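Glucose-permease IIA component (PDB 2GPR) accepts a phosphoryl group from phospho-HPr on a histidine and passes it to the EIIB domain in the phosphotransferase system for glucose uptake. Local coordinates at residues A[138-141]-A[147-150]; A[8-13]-A[36-41]; A[17-22]-A[121-126]; A[45-50]-A[75-80]. All blocks are in the same frame, centred on the assembly; numbering follows the deposited sequence.

In the fold
From the N terminus, strand 8-11 leads into 16-19, and interaction 2 closes the first loop when strand 36-42 comes to lie beneath residues 8-13. Interaction 3 starts inside that loop, at 17-22, and closes much later at 121-126, so the two cross; strand 36-42 lies between the strands that interaction 3 brings together. Nested within the loop of interaction 3 is interaction 4, which sets residues 45-50 over strand 74-78, the neighbour of strand 124-130. Interaction 1 follows in series near the C terminus, closing the short loop between 138-141 and 147-150; strand 149-153 then pairs with strand 8-11, where Val150 reaches Phe38 of interaction 2 and Ile18 of interaction 3.

Interaction 1: residues A[138-141]-A[147-150]; sequences IVKM and GDVV
Lys140 lies along the end of residues 147-150 and is bonded to it at two points, one from the backbone and one from the side chain. Its amide N donates to Val150 O at 2.8 Å; the bond is clearly bent (133° at the hydrogen), and the donor stands well above the carbonyl plane. The same oxygen receives a CH...O contact from Val139 CA at 3.1 Å and is touched by Val139 CG1. The lysine chain starts with CG anti to its own N (chi1 159°), then bends at its second and third torsions, which brings CD to 3.2 Å from Val149 O. NZ donates to that carbonyl oxygen, also at 3.2 Å, this time in the carbonyl plane. Residues 138-141, in the loop after strand 124-130, thus meet the start of strand 149-153, which pairs with strand 8-11 in a small two-stranded sheet; a further backbone bond joins Ile138 to Ile152. Val150 faces the interior, its methyls against Phe38 and Ile18, while its amide bonds to Val10. Asp148 OD2 is 4.3 Å from Lys140 NZ, too far for a salt bridge; this carboxylate is instead hydrogen-bonded to Lys145 N.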
loop_
_atom_site.group_PDB
_atom_site.type_symbol
_atom_site.label_atom_id
_atom_site.label_comp_id
_atom_site.label_asym_id
_atom_site.label_seq_id
_atom_site.Cartn_x
_atom_site.Cartn_y
_atom_site.Cartn_z
ATOM N N ILE A 138 2.018 -8.400 -14.075
ATOM C CA ILE A 138 1.748 -9.459 -13.121
ATOM C C ILE A 138 1.520 -9.046 -11.681
ATOM O O ILE A 138 2.321 -8.330 -11.092
ATOM C CB ILE A 138 2.917 -10.467 -13.156
ATOM C CG1 ILE A 138 3.363 -10.730 -14.575
ATOM C CG2 ILE A 138 2.619 -11.792 -12.455
ATOM C CD1 ILE A 138 4.557 -9.861 -14.963
ATOM N N VAL A 139 0.460 -9.592 -11.081
ATOM C CA VAL A 139 0.255 -9.433 -9.679
ATOM C C VAL A 139 0.328 -10.809 -9.032
ATOM O O VAL A 139 -0.545 -11.619 -9.225
ATOM C CB VAL A 139 -1.058 -8.760 -9.212
ATOM C CG1 VAL A 139 -1.104 -8.838 -7.668
ATOM C CG2 VAL A 139 -1.177 -7.313 -9.649
ATOM N N LYS A 140 1.340 -11.059 -8.229
ATOM C CA LYS A 140 1.434 -12.326 -7.533
ATOM C C LYS A 140 0.415 -12.348 -6.395
ATOM O O LYS A 140 0.370 -11.406 -5.581
ATOM C CB LYS A 140 2.859 -12.671 -7.122
ATOM C CG LYS A 140 2.957 -13.699 -5.991
ATOM C CD LYS A 140 4.152 -13.467 -5.059
ATOM C CE LYS A 140 5.466 -14.135 -5.499
ATOM N NZ LYS A 140 6.627 -13.852 -4.599
ATOM N N MET A 141 -0.477 -13.392 -6.408
ATOM C CA MET A 141 -1.551 -13.544 -5.464
ATOM C C MET A 141 -1.273 -14.586 -4.408
ATOM O O MET A 141 -0.274 -15.268 -4.425
ATOM C CB MET A 141 -2.833 -13.882 -6.205
ATOM C CG MET A 141 -3.307 -12.731 -7.054
ATOM S SD MET A 141 -4.613 -11.844 -6.245
ATOM C CE MET A 141 -5.588 -13.286 -5.762
ATOM N N GLY A 147 8.095 -7.908 1.649
ATOM C CA GLY A 147 9.334 -7.699 0.906
ATOM C C GLY A 147 9.446 -8.645 -0.290
ATOM O O GLY A 147 10.510 -8.797 -0.904
ATOM N N ASP A 148 8.336 -9.294 -0.590
ATOM C CA ASP A 148 8.263 -10.235 -1.673
ATOM C C ASP A 148 7.788 -9.489 -2.835
ATOM O O ASP A 148 6.892 -8.679 -2.663
ATOM C CB ASP A 148 7.107 -11.253 -1.395
ATOM C CG ASP A 148 7.390 -12.448 -0.534
ATOM O OD1 ASP A 148 8.537 -12.396 0.019
ATOM O OD2 ASP A 148 6.610 -13.362 -0.365
ATOM N N VAL A 149 8.250 -9.829 -4.012
ATOM C CA VAL A 149 7.648 -9.189 -5.152
ATOM C C VAL A 149 6.190 -9.662 -5.278
ATOM O O VAL A 149 5.863 -10.814 -5.029
ATOM C CB VAL A 149 8.442 -9.287 -6.443
ATOM C CG1 VAL A 149 7.569 -8.805 -7.597
ATOM C CG2 VAL A 149 9.653 -8.396 -6.332
ATOM N N VAL A 150 5.309 -8.742 -5.644
ATOM C CA VAL A 150 3.868 -8.928 -5.675
ATOM C C VAL A 150 3.217 -8.336 -6.955
ATOM O O VAL A 150 2.064 -8.587 -7.264
ATOM C CB VAL A 150 3.338 -8.305 -4.348
ATOM C CG1 VAL A 150 2.024 -7.547 -4.457
ATOM C CG2 VAL A 150 3.255 -9.362 -3.259
#

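Interaction 2: residues A[8-13]-A[36-41]; sequences LKVLAP and DGFAIN
In the antiparallel beta sandwich, Val10 and Phe38 meet where the small sheet holding strand 8-11 lies over strand 36-42 of the large sheet. The two side chains approach from opposite directions, and Val10 CG2 comes to the rim of the phenyl ring, in its plane, 3.7 Å from Phe38 CZ and 4.1 Å from Phe38 CE1. It is an edge contact at the far end of the ring. With CG between the backbone N and the carbonyl carbon (chi1 50°), Phe38 presents the CZ end of its ring to the valine. Ile18, Ile126 and Val150 pack round it. Toward Ala12, just past the end of strand 8-11, the backbones draw closer, from 10.3 Å between Val10 CA and Gly37 CA to 8.3 Å between Ala12 CA and Ile40 CA. There Ile40, extended through both torsions, reaches toward Ala12, and its CD1 stops 4.4 Å from Ala12 CB. Ile40 also lies about 9 Å, between nearest side-chain atoms, from His78, the probable phosphorylation site. All four touching residues are buried and only carbon meets carbon, so the layers are joined here by dispersion and the exclusion of water.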
loop_
_atom_site.group_PDB
_atom_site.type_symbol
_atom_site.label_atom_id
_atom_site.label_comp_id
_atom_site.label_asym_id
_atom_site.label_seq_id
_atom_site.Cartn_x
_atom_site.Cartn_y
_atom_site.Cartn_z
ATOM N N LEU A 8 8.514 -1.576 -12.829
ATOM C CA LEU A 8 8.455 -1.214 -11.449
ATOM C C LEU A 8 8.053 -2.408 -10.622
ATOM O O LEU A 8 7.040 -3.025 -10.827
ATOM C CB LEU A 8 7.591 0.011 -11.125
ATOM C CG LEU A 8 7.563 0.269 -9.600
ATOM C CD1 LEU A 8 8.320 1.517 -9.230
ATOM C CD2 LEU A 8 6.150 0.272 -9.054
ATOM N N LYS A 9 8.875 -2.768 -9.714
ATOM C CA LYS A 9 8.568 -3.899 -8.874
ATOM C C LYS A 9 7.889 -3.448 -7.600
ATOM O O LYS A 9 8.377 -2.550 -6.910
ATOM C CB LYS A 9 9.843 -4.616 -8.528
ATOM C CG LYS A 9 10.137 -5.738 -9.492
ATOM C CD LYS A 9 11.555 -6.323 -9.273
ATOM C CE LYS A 9 12.001 -6.105 -7.818
ATOM N NZ LYS A 9 13.368 -6.604 -7.525
ATOM N N VAL A 10 6.745 -4.050 -7.256
ATOM C CA VAL A 10 6.111 -3.643 -6.031
ATOM C C VAL A 10 6.222 -4.707 -4.977
ATOM O O VAL A 10 5.978 -5.821 -5.300
ATOM C CB VAL A 10 4.785 -2.833 -6.157
ATOM C CG1 VAL A 10 4.580 -2.181 -7.522
ATOM C CG2 VAL A 10 3.524 -3.491 -5.637
ATOM N N LEU A 11 6.692 -4.394 -3.746
ATOM C CA LEU A 11 6.823 -5.415 -2.674
ATOM C C LEU A 11 5.597 -5.514 -1.739
ATOM O O LEU A 11 4.693 -4.674 -1.714
ATOM C CB LEU A 11 8.122 -5.308 -1.804
ATOM C CG LEU A 11 9.432 -4.939 -2.508
ATOM C CD1 LEU A 11 10.590 -5.005 -1.534
ATOM C CD2 LEU A 11 9.736 -5.812 -3.718
ATOM N N ALA A 12 5.557 -6.541 -0.935
ATOM C CA ALA A 12 4.513 -6.627 0.033
ATOM C C ALA A 12 4.975 -5.872 1.289
ATOM O O ALA A 12 6.069 -6.119 1.771
ATOM C CB ALA A 12 4.274 -8.075 0.346
ATOM N N PRO A 13 4.176 -4.897 1.779
ATOM C CA PRO A 13 4.482 -4.071 2.973
ATOM C C PRO A 13 4.268 -4.768 4.339
ATOM O O PRO A 13 4.744 -4.329 5.386
ATOM C CB PRO A 13 3.534 -2.905 2.899
ATOM C CG PRO A 13 2.463 -3.264 1.889
ATOM C CD PRO A 13 3.054 -4.316 0.991
ATOM N N ASP A 36 -6.213 1.557 -9.836
ATOM C CA ASP A 36 -6.135 0.089 -9.821
ATOM C C ASP A 36 -5.071 -0.379 -8.882
ATOM O O ASP A 36 -4.429 0.440 -8.253
ATOM C CB ASP A 36 -5.842 -0.479 -11.227
ATOM C CG ASP A 36 -6.499 -1.813 -11.498
ATOM O OD1 ASP A 36 -6.500 -2.618 -10.443
ATOM O OD2 ASP A 36 -7.016 -2.097 -12.574
ATOM N N GLY A 37 -4.916 -1.697 -8.775
ATOM C CA GLY A 37 -3.908 -2.328 -7.891
ATOM C C GLY A 37 -4.499 -3.521 -7.188
ATOM O O GLY A 37 -5.316 -4.221 -7.731
ATOM N N PHE A 38 -4.162 -3.707 -5.952
ATOM C CA PHE A 38 -4.700 -4.831 -5.202
ATOM C C PHE A 38 -4.794 -4.533 -3.680
ATOM O O PHE A 38 -4.817 -3.397 -3.259
ATOM C CB PHE A 38 -3.877 -6.044 -5.443
ATOM C CG PHE A 38 -2.445 -5.671 -5.230
ATOM C CD1 PHE A 38 -1.716 -5.048 -6.238
ATOM C CD2 PHE A 38 -1.827 -5.877 -4.003
ATOM C CE1 PHE A 38 -0.397 -4.655 -6.062
ATOM C CE2 PHE A 38 -0.495 -5.498 -3.802
ATOM C CZ PHE A 38 0.216 -4.877 -4.828
ATOM N N ALA A 39 -4.887 -5.550 -2.848
ATOM C CA ALA A 39 -5.004 -5.336 -1.422
ATOM C C ALA A 39 -4.282 -6.420 -0.618
ATOM O O ALA A 39 -3.674 -7.349 -1.120
ATOM C CB ALA A 39 -6.465 -5.188 -0.984
ATOM N N ILE A 40 -4.329 -6.258 0.637
ATOM C CA ILE A 40 -3.652 -7.142 1.455
ATOM C C ILE A 40 -4.373 -7.332 2.748
ATOM O O ILE A 40 -4.926 -6.394 3.328
ATOM C CB ILE A 40 -2.130 -6.809 1.595
ATOM C CG1 ILE A 40 -1.317 -8.051 2.051
ATOM C CG2 ILE A 40 -1.823 -5.618 2.519
ATOM C CD1 ILE A 40 0.210 -7.858 1.981
ATOM N N ASN A 41 -4.436 -8.626 3.116
ATOM C CA ASN A 41 -4.920 -9.106 4.385
ATOM C C ASN A 41 -3.702 -9.184 5.301
ATOM O O ASN A 41 -2.923 -10.184 5.260
ATOM C CB ASN A 41 -5.586 -10.459 4.274
ATOM C CG ASN A 41 -6.908 -10.354 4.906
ATOM O OD1 ASN A 41 -7.022 -9.766 5.991
ATOM N ND2 ASN A 41 -7.933 -10.652 4.115
#

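Interaction 3: residues A[17-22]-A[121-126]; sequences TIITLD and SIKSPI
Ile19 CD1 rests on the aliphatic stem of Lys123, 3.5 Å from Lys123 CD and 3.8 Å from Lys123 CG, with the two side chains crossing at about a right angle. Strand 36-42 runs between strands 16-19 and 124-130 in the large sheet, so the contact bridges over it, and both side chains also touch Asn41. Ile19 holds CG1 between its backbone N and carbonyl carbon (chi1 67°), which directs the longer branch across the sheet. Lys123 leaves its backbone with CG anti to the carbonyl carbon, runs straight through chi2 and bends at chi3 (-142°), carrying NZ past the isoleucine to the carbonyl oxygen of Glu23. Before it, an ST turn shapes the chain: Ser121 OG accepts from Lys123 N at 3.1 Å. A second, looser touch joins Leu21 CD2 to Pro125 CB at 4.2 Å. Leu21 continues its chain straight into CD1 (chi2 -177°), and its other methyl, CD2, is the one that meets the proline. Pro125 is about 4 Å, between nearest side-chain atoms, from His78, the probable active-site histidine. The lysine therefore plays two parts, giving its methylenes to an apolar contact while its ammonium group is held by a backbone carbonyl.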
loop_
_atom_site.group_PDB
_atom_site.type_symbol
_atom_site.label_atom_id
_atom_site.label_comp_id
_atom_site.label_asym_id
_atom_site.label_seq_id
_atom_site.Cartn_x
_atom_site.Cartn_y
_atom_site.Cartn_z
ATOM N N THR A 17 -2.033 -12.090 2.800
ATOM C CA THR A 17 -2.461 -12.532 1.504
ATOM C C THR A 17 -2.796 -11.387 0.589
ATOM O O THR A 17 -3.618 -10.542 0.912
ATOM C CB THR A 17 -3.767 -13.309 1.671
ATOM O OG1 THR A 17 -3.687 -14.083 2.830
ATOM C CG2 THR A 17 -4.105 -14.148 0.436
ATOM N N ILE A 18 -2.258 -11.410 -0.601
ATOM C CA ILE A 18 -2.672 -10.451 -1.569
ATOM C C ILE A 18 -4.029 -10.950 -2.053
ATOM O O ILE A 18 -4.202 -12.145 -2.264
ATOM C CB ILE A 18 -1.665 -10.299 -2.699
ATOM C CG1 ILE A 18 -0.315 -9.825 -2.116
ATOM C CG2 ILE A 18 -2.180 -9.316 -3.766
ATOM C CD1 ILE A 18 -0.409 -8.482 -1.360
ATOM N N ILE A 19 -5.015 -10.072 -2.071
ATOM C CA ILE A 19 -6.358 -10.378 -2.510
ATOM C C ILE A 19 -6.634 -9.305 -3.543
ATOM O O ILE A 19 -5.800 -8.423 -3.691
ATOM C CB ILE A 19 -7.362 -10.309 -1.332
ATOM C CG1 ILE A 19 -7.515 -8.865 -0.818
ATOM C CG2 ILE A 19 -6.875 -11.139 -0.155
ATOM C CD1 ILE A 19 -7.774 -8.825 0.678
ATOM N N THR A 20 -7.783 -9.348 -4.225
ATOM C CA THR A 20 -8.133 -8.362 -5.252
ATOM C C THR A 20 -8.916 -7.223 -4.671
ATOM O O THR A 20 -9.357 -7.302 -3.520
ATOM C CB THR A 20 -8.899 -8.977 -6.458
ATOM O OG1 THR A 20 -10.091 -9.637 -6.034
ATOM C CG2 THR A 20 -8.020 -9.949 -7.240
ATOM N N LEU A 21 -9.071 -6.169 -5.474
ATOM C CA LEU A 21 -9.803 -5.008 -5.042
ATOM C C LEU A 21 -11.284 -5.345 -4.960
ATOM O O LEU A 21 -12.094 -4.759 -4.226
ATOM C CB LEU A 21 -9.605 -3.804 -5.973
ATOM C CG LEU A 21 -8.271 -3.070 -5.797
ATOM C CD1 LEU A 21 -8.258 -1.872 -6.736
ATOM C CD2 LEU A 21 -8.030 -2.611 -4.344
ATOM N N ASP A 22 -11.647 -6.297 -5.723
ATOM C CA ASP A 22 -13.014 -6.680 -5.719
ATOM C C ASP A 22 -13.338 -7.345 -4.395
ATOM O O ASP A 22 -14.489 -7.440 -3.979
ATOM C CB ASP A 22 -13.356 -7.561 -6.938
ATOM C CG ASP A 22 -12.385 -7.369 -8.085
ATOM O OD1 ASP A 22 -11.149 -7.318 -7.693
ATOM O OD2 ASP A 22 -12.751 -7.225 -9.217
ATOM N N SER A 121 -12.894 -2.762 8.032
ATOM C CA SER A 121 -11.970 -3.776 7.543
ATOM C C SER A 121 -10.514 -3.365 7.654
ATOM O O SER A 121 -10.202 -2.204 7.447
ATOM C CB SER A 121 -12.286 -4.119 6.100
ATOM O OG SER A 121 -11.398 -5.114 5.658
ATOM N N ILE A 122 -9.611 -4.330 7.969
ATOM C CA ILE A 122 -8.170 -4.051 7.987
ATOM C C ILE A 122 -7.495 -4.447 6.666
ATOM O O ILE A 122 -6.292 -4.285 6.487
ATOM C CB ILE A 122 -7.372 -4.520 9.191
ATOM C CG1 ILE A 122 -7.417 -6.030 9.334
ATOM C CG2 ILE A 122 -7.770 -3.827 10.474
ATOM C CD1 ILE A 122 -6.038 -6.605 9.626
ATOM N N LYS A 123 -8.272 -4.998 5.764
ATOM C CA LYS A 123 -7.759 -5.320 4.474
ATOM C C LYS A 123 -7.256 -4.006 3.904
ATOM O O LYS A 123 -7.999 -3.044 3.933
ATOM C CB LYS A 123 -8.882 -5.868 3.641
ATOM C CG LYS A 123 -9.158 -7.347 3.889
ATOM C CD LYS A 123 -10.261 -7.811 2.942
ATOM C CE LYS A 123 -11.225 -8.802 3.556
ATOM N NZ LYS A 123 -12.431 -9.004 2.727
ATOM N N SER A 124 -5.965 -3.946 3.554
ATOM C CA SER A 124 -5.297 -2.727 3.130
ATOM C C SER A 124 -5.043 -2.599 1.646
ATOM O O SER A 124 -4.292 -3.367 1.091
ATOM C CB SER A 124 -4.009 -2.553 3.900
ATOM O OG SER A 124 -4.283 -2.500 5.310
ATOM N N PRO A 125 -5.589 -1.542 1.034
ATOM C CA PRO A 125 -5.426 -1.370 -0.383
ATOM C C PRO A 125 -4.127 -0.728 -0.850
ATOM O O PRO A 125 -3.577 0.198 -0.234
ATOM C CB PRO A 125 -6.648 -0.621 -0.869
ATOM C CG PRO A 125 -7.624 -0.540 0.293
ATOM C CD PRO A 125 -6.894 -1.022 1.521
ATOM N N ILE A 126 -3.648 -1.228 -1.990
ATOM C CA ILE A 126 -2.448 -0.746 -2.674
ATOM C C ILE A 126 -2.862 -0.251 -4.056
ATOM O O ILE A 126 -3.082 -1.048 -4.987
ATOM C CB ILE A 126 -1.393 -1.869 -2.871
ATOM C CG1 ILE A 126 -1.159 -2.693 -1.614
ATOM C CG2 ILE A 126 -0.072 -1.285 -3.361
ATOM C CD1 ILE A 126 -0.779 -1.836 -0.417
#

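Interaction 4: residues A[45-50]-A[75-80]; sequences NDFHAP and ILLHIG
Ile79 lies against one face of the Phe47 ring, its CG1 3.8 Å from the ring centroid and only 15° off the ring normal, a CH-pi contact shifted toward the CD2-CE2 rim. Ile79 CG2 reaches the far end of the ring, 4.0 Å from Phe47 CZ. Two residues before Ile79, Leu77 pushes CD1 toward the base of the phenylalanine, 4.1 Å from Phe47 CB, approaching the ring obliquely. Further along, the CB-CG side of the puckered Pro50 ring receives the tip of Ile75: CD1 stands 3.6 Å from Pro50 CG. CG1 anti to the backbone N (chi1 170°) turns the longer branch of Ile75 toward the proline. The segments run nearly antiparallel, 166° apart, as facing layers of the beta sandwich, strand 46-48 belonging to one sheet and 74-78 to the other. Every second residue of 75-79 thus turns inward, while His78, by similarity the phosphorylated histidine and a zinc ligand, points the opposite way, its ND1 making a weak hydrogen bond to Gly80 O. All five touching residues are buried and purely hydrocarbon at the interface, so the strand carrying the histidine is backed by apolar packing, in which the ring face supplies the one directional element.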
loop_
_atom_site.group_PDB
_atom_site.type_symbol
_atom_site.label_atom_id
_atom_site.label_comp_id
_atom_site.label_asym_id
_atom_site.label_seq_id
_atom_site.Cartn_x
_atom_site.Cartn_y
_atom_site.Cartn_z
ATOM N N ASN A 45 1.998 -6.548 11.697
ATOM C CA ASN A 45 1.597 -5.216 12.055
ATOM C C ASN A 45 2.338 -4.150 11.321
ATOM O O ASN A 45 1.776 -3.080 10.987
ATOM C CB ASN A 45 1.761 -5.002 13.540
ATOM C CG ASN A 45 1.306 -6.232 14.265
ATOM O OD1 ASN A 45 2.143 -7.125 14.489
ATOM N ND2 ASN A 45 -0.028 -6.401 14.413
ATOM N N ASP A 46 3.592 -4.460 11.070
ATOM C CA ASP A 46 4.467 -3.571 10.355
ATOM C C ASP A 46 4.145 -3.432 8.857
ATOM O O ASP A 46 3.992 -4.389 8.112
ATOM C CB ASP A 46 5.926 -3.835 10.682
ATOM C CG ASP A 46 6.117 -4.087 12.185
ATOM O OD1 ASP A 46 5.358 -3.324 12.943
ATOM O OD2 ASP A 46 6.921 -4.890 12.654
ATOM N N PHE A 47 3.942 -2.207 8.437
ATOM C CA PHE A 47 3.690 -1.953 7.077
ATOM C C PHE A 47 4.918 -1.249 6.584
ATOM O O PHE A 47 5.414 -0.349 7.278
ATOM C CB PHE A 47 2.426 -1.135 6.877
ATOM C CG PHE A 47 1.185 -1.921 7.129
ATOM C CD1 PHE A 47 0.847 -2.288 8.428
ATOM C CD2 PHE A 47 0.351 -2.287 6.072
ATOM C CE1 PHE A 47 -0.305 -3.032 8.655
ATOM C CE2 PHE A 47 -0.805 -3.043 6.277
ATOM C CZ PHE A 47 -1.095 -3.452 7.578
ATOM N N HIS A 48 5.461 -1.733 5.440
ATOM C CA HIS A 48 6.691 -1.224 4.894
ATOM C C HIS A 48 6.438 -0.607 3.565
ATOM O O HIS A 48 5.461 -0.892 2.951
ATOM C CB HIS A 48 7.735 -2.354 4.715
ATOM C CG HIS A 48 8.305 -2.884 5.994
ATOM N ND1 HIS A 48 7.641 -3.834 6.740
ATOM C CD2 HIS A 48 9.428 -2.541 6.683
ATOM C CE1 HIS A 48 8.381 -4.065 7.836
ATOM N NE2 HIS A 48 9.463 -3.305 7.826
ATOM N N ALA A 49 7.353 0.191 3.090
ATOM C CA ALA A 49 7.232 0.747 1.793
ATOM C C ALA A 49 7.324 -0.333 0.674
ATOM O O ALA A 49 8.253 -1.152 0.599
ATOM C CB ALA A 49 8.293 1.828 1.628
ATOM N N PRO A 50 6.383 -0.271 -0.246
ATOM C CA PRO A 50 6.290 -1.167 -1.404
ATOM C C PRO A 50 7.267 -0.850 -2.513
ATOM O O PRO A 50 7.560 -1.683 -3.339
ATOM C CB PRO A 50 4.885 -0.962 -1.947
ATOM C CG PRO A 50 4.145 0.034 -1.017
ATOM C CD PRO A 50 5.083 0.369 0.120
ATOM N N ILE A 75 1.823 5.485 -5.942
ATOM C CA ILE A 75 1.110 4.407 -5.418
ATOM C C ILE A 75 0.667 4.695 -3.990
ATOM O O ILE A 75 1.423 5.197 -3.147
ATOM C CB ILE A 75 1.993 3.210 -5.553
ATOM C CG1 ILE A 75 1.448 2.038 -4.804
ATOM C CG2 ILE A 75 3.380 3.510 -5.045
ATOM C CD1 ILE A 75 2.562 1.364 -4.021
ATOM N N LEU A 76 -0.582 4.408 -3.707
ATOM C CA LEU A 76 -1.114 4.595 -2.375
ATOM C C LEU A 76 -1.300 3.285 -1.555
ATOM O O LEU A 76 -1.906 2.302 -2.003
ATOM C CB LEU A 76 -2.392 5.462 -2.445
ATOM C CG LEU A 76 -3.109 5.713 -1.133
ATOM C CD1 LEU A 76 -2.683 7.052 -0.560
ATOM C CD2 LEU A 76 -4.600 5.785 -1.425
ATOM N N LEU A 77 -0.747 3.286 -0.344
ATOM C CA LEU A 77 -0.898 2.255 0.672
ATOM C C LEU A 77 -1.906 2.835 1.676
ATOM O O LEU A 77 -1.716 3.928 2.200
ATOM C CB LEU A 77 0.440 2.007 1.424
ATOM C CG LEU A 77 0.588 0.728 2.259
ATOM C CD1 LEU A 77 1.259 1.031 3.586
ATOM C CD2 LEU A 77 -0.652 -0.170 2.393
ATOM N N HIS A 78 -2.984 2.116 1.919
ATOM C CA HIS A 78 -4.014 2.564 2.763
ATOM C C HIS A 78 -4.400 1.485 3.704
ATOM O O HIS A 78 -4.978 0.512 3.263
ATOM C CB HIS A 78 -5.160 2.902 1.861
ATOM C CG HIS A 78 -6.330 3.455 2.587
ATOM N ND1 HIS A 78 -7.061 2.658 3.464
ATOM C CD2 HIS A 78 -6.930 4.682 2.499
ATOM C CE1 HIS A 78 -8.071 3.400 3.879
ATOM N NE2 HIS A 78 -8.014 4.622 3.343
ATOM N N ILE A 79 -3.989 1.607 4.986
ATOM C CA ILE A 79 -4.261 0.574 5.927
ATOM C C ILE A 79 -5.713 0.483 6.265
ATOM O O ILE A 79 -6.299 1.462 6.702
ATOM C CB ILE A 79 -3.422 0.631 7.179
ATOM C CG1 ILE A 79 -1.956 0.523 6.798
ATOM C CG2 ILE A 79 -3.821 -0.546 8.111
ATOM C CD1 ILE A 79 -1.365 1.839 6.368
ATOM N N GLY A 80 -6.284 -0.735 6.098
ATOM C CA GLY A 80 -7.690 -1.023 6.396
ATOM C C GLY A 80 -8.674 -0.106 5.661
ATOM O O GLY A 80 -8.410 0.433 4.604
#